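Local atomic coordinates of cGAS/DncV-like nucleotidyltransferase in E. coli homolog (Elizabethkingia meningoseptica ATCC 13253 = NBRC 12535, PDB entry 6E0O), a protein that synthesises cyclic nucleotide second messengers in response to phage infection, as the nucleotidyltransferase of a bacterial CBASS antiviral system, probably joining two ATP into 3',3'-c-di-AMP. Residues K190-I195 with G234-T239. Sequence-based numbering, arbitrary orientation.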
loop_
_atom_site.group_PDB
_atom_site.type_symbol
_atom_site.label_atom_id
_atom_site.label_comp_id
_atom_site.label_asym_id
_atom_site.label_seq_id
_atom_site.Cartn_x
_atom_site.Cartn_y
_atom_site.Cartn_z
ATOM N N LYS A 190 5.031 -11.898 -1.017
ATOM C CA LYS A 190 5.209 -10.592 -1.647
ATOM C C LYS A 190 5.574 -10.725 -3.118
ATOM O O LYS A 190 5.234 -9.854 -3.918
ATOM C CB LYS A 190 6.240 -9.742 -0.902
ATOM C CG LYS A 190 5.738 -9.291 0.461
ATOM C CD LYS A 190 6.669 -8.322 1.145
ATOM C CE LYS A 190 6.093 -7.891 2.485
ATOM N NZ LYS A 190 7.030 -6.955 3.164
ATOM N N ARG A 191 6.262 -11.805 -3.493
ATOM C CA ARG A 191 6.581 -12.031 -4.900
ATOM C C ARG A 191 5.318 -12.208 -5.728
ATOM O O ARG A 191 5.224 -11.680 -6.841
ATOM C CB ARG A 191 7.541 -13.214 -5.021
ATOM C CG ARG A 191 8.912 -12.818 -4.537
ATOM C CD ARG A 191 9.889 -13.948 -4.478
ATOM N NE ARG A 191 11.088 -13.499 -3.774
ATOM C CZ ARG A 191 12.141 -14.260 -3.539
ATOM N NH1 ARG A 191 12.148 -15.511 -3.971
ATOM N NH2 ARG A 191 13.167 -13.772 -2.865
ATOM N N MET A 192 4.320 -12.909 -5.182
ATOM C CA MET A 192 3.043 -13.059 -5.867
ATOM C C MET A 192 2.271 -11.741 -5.911
ATOM O O MET A 192 1.652 -11.419 -6.931
ATOM C CB MET A 192 2.221 -14.149 -5.181
ATOM C CG MET A 192 2.814 -15.541 -5.359
ATOM S SD MET A 192 2.863 -16.077 -7.089
ATOM C CE MET A 192 4.552 -16.642 -7.254
ATOM N N VAL A 193 2.314 -10.955 -4.828
ATOM C CA VAL A 193 1.722 -9.619 -4.862
ATOM C C VAL A 193 2.337 -8.811 -5.994
ATOM O O VAL A 193 1.635 -8.154 -6.773
ATOM C CB VAL A 193 1.904 -8.910 -3.511
ATOM C CG1 VAL A 193 1.580 -7.416 -3.632
ATOM C CG2 VAL A 193 1.054 -9.553 -2.434
ATOM N N ARG A 194 3.670 -8.826 -6.087
ATOM C CA ARG A 194 4.336 -8.049 -7.126
ATOM C C ARG A 194 3.927 -8.516 -8.518
ATOM O O ARG A 194 3.673 -7.693 -9.403
ATOM C CB ARG A 194 5.847 -8.086 -6.930
ATOM C CG ARG A 194 6.277 -7.379 -5.659
ATOM C CD ARG A 194 7.811 -7.362 -5.548
ATOM N NE ARG A 194 8.245 -7.282 -4.161
ATOM C CZ ARG A 194 8.942 -8.217 -3.520
ATOM N NH1 ARG A 194 9.327 -9.334 -4.132
ATOM N NH2 ARG A 194 9.268 -8.028 -2.255
ATOM N N ILE A 195 3.863 -9.831 -8.745
ATOM C CA ILE A 195 3.435 -10.320 -10.056
ATOM C C ILE A 195 2.045 -9.793 -10.390
ATOM O O ILE A 195 1.786 -9.332 -11.504
ATOM C CB ILE A 195 3.475 -11.857 -10.114
ATOM C CG1 ILE A 195 4.907 -12.369 -10.116
ATOM C CG2 ILE A 195 2.726 -12.351 -11.352
ATOM C CD1 ILE A 195 5.015 -13.857 -9.828
ATOM N N GLY A 234 10.038 -22.591 -4.842
ATOM C CA GLY A 234 10.696 -22.778 -6.114
ATOM C C GLY A 234 9.797 -23.015 -7.302
ATOM O O GLY A 234 10.308 -23.329 -8.382
ATOM N N ASN A 235 8.481 -22.881 -7.156
ATOM C CA ASN A 235 7.572 -23.097 -8.282
ATOM C C ASN A 235 6.659 -21.885 -8.407
ATOM O O ASN A 235 5.577 -21.840 -7.819
ATOM C CB ASN A 235 6.777 -24.390 -8.157
ATOM C CG ASN A 235 6.106 -24.767 -9.457
ATOM O OD1 ASN A 235 5.814 -23.901 -10.284
ATOM N ND2 ASN A 235 5.873 -26.063 -9.656
ATOM N N TYR A 236 7.105 -20.901 -9.186
ATOM C CA TYR A 236 6.350 -19.661 -9.306
ATOM C C TYR A 236 5.089 -19.877 -10.126
ATOM O O TYR A 236 4.035 -19.321 -9.801
ATOM C CB TYR A 236 7.218 -18.579 -9.949
ATOM C CG TYR A 236 8.283 -18.021 -9.042
ATOM C CD1 TYR A 236 9.341 -18.806 -8.617
ATOM C CD2 TYR A 236 8.236 -16.702 -8.618
ATOM C CE1 TYR A 236 10.320 -18.293 -7.790
ATOM C CE2 TYR A 236 9.213 -16.179 -7.803
ATOM C CZ TYR A 236 10.245 -16.982 -7.387
ATOM O OH TYR A 236 11.213 -16.453 -6.578
ATOM N N THR A 237 5.187 -20.672 -11.198
ATOM C CA THR A 237 4.038 -20.890 -12.065
ATOM C C THR A 237 2.914 -21.572 -11.299
ATOM O O THR A 237 1.751 -21.161 -11.379
ATOM C CB THR A 237 4.449 -21.719 -13.287
ATOM O OG1 THR A 237 5.424 -21.006 -14.064
ATOM C CG2 THR A 237 3.246 -22.011 -14.161
ATOM N N GLN A 238 3.239 -22.626 -10.549
ATOM C CA GLN A 238 2.187 -23.342 -9.837
ATOM C C GLN A 238 1.693 -22.547 -8.631
ATOM O O GLN A 238 0.504 -22.597 -8.291
ATOM C CB GLN A 238 2.650 -24.737 -9.425
ATOM C CG GLN A 238 1.488 -25.635 -9.041
ATOM C CD GLN A 238 0.592 -26.013 -10.237
ATOM O OE1 GLN A 238 0.893 -25.716 -11.402
ATOM N NE2 GLN A 238 -0.520 -26.657 -9.943
ATOM N N THR A 239 2.591 -21.819 -7.956
ATOM C CA THR A 239 2.149 -20.983 -6.843
ATOM C C THR A 239 1.165 -19.929 -7.324
ATOM O O THR A 239 0.125 -19.702 -6.698
ATOM C CB THR A 239 3.346 -20.313 -6.161
ATOM O OG1 THR A 239 4.152 -21.304 -5.523
ATOM C CG2 THR A 239 2.878 -19.290 -5.128
#
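Tyr-236 and Thr-239, one turn apart at the start of helix 236-252, meet Arg-191, Met-192 and Ile-195 from the flank of helix 188-205. The contact joins two helices of the helical part of this cGAS-like enzyme, about 14 Å from the bound nucleic acid at the nearest atoms. The second helix is opened by Asn-235, its N-cap: Asn-235 OD1 accepts from Gln-238 N at 2.9 Å, a nearly straight N-H...O (166°) with the donor above the carboxamide plane. Tyr-236 follows and has more of its surface covered across the contact than any other residue. Its chi1 of -74° sets CG anti to the carbonyl carbon; although CB does not point at helix 188-205, the end of the side chain comes close to it. Ile-195 CD1 approaches the ring edge near its plane, 4.5 Å from Tyr-236 CD2, while Met-192 CE comes in obliquely to 3.9 Å from Tyr-236 CD2. At the far end, Tyr-236 OH lies 2.9 Å from Arg-191 NH1; the guanidinium and ring planes are only 7° apart, and Arg-191 CD also sits near the hydroxyl. Tyr-236 also touches Ile-9 of helix 5-11 and Ser-12. Thr-239 completes the contact. Thr-239 CG2 meets both CG and SD of Met-192, each at 3.8 Å; the Met-192 chain bends at chi2 and chi3, and Met-192 CE ends 3.7 Å from Tyr-236 O. Thr-239 OG1 instead turns back to donate to Asn-235 O at 2.8 Å, and it also bonds to Ile-232 N. Asn-235 O thus receives Thr-239 N and OG1 from opposite faces of its carbonyl plane. The threonine hydroxyl is therefore occupied on its own side of the contact, and the methyl meets the methionine. With one close polar pair, Arg-191 NH1 and Tyr-236 OH, the chemistry across the helices is otherwise mainly apolar, resting on methyl, thioether and ring contacts.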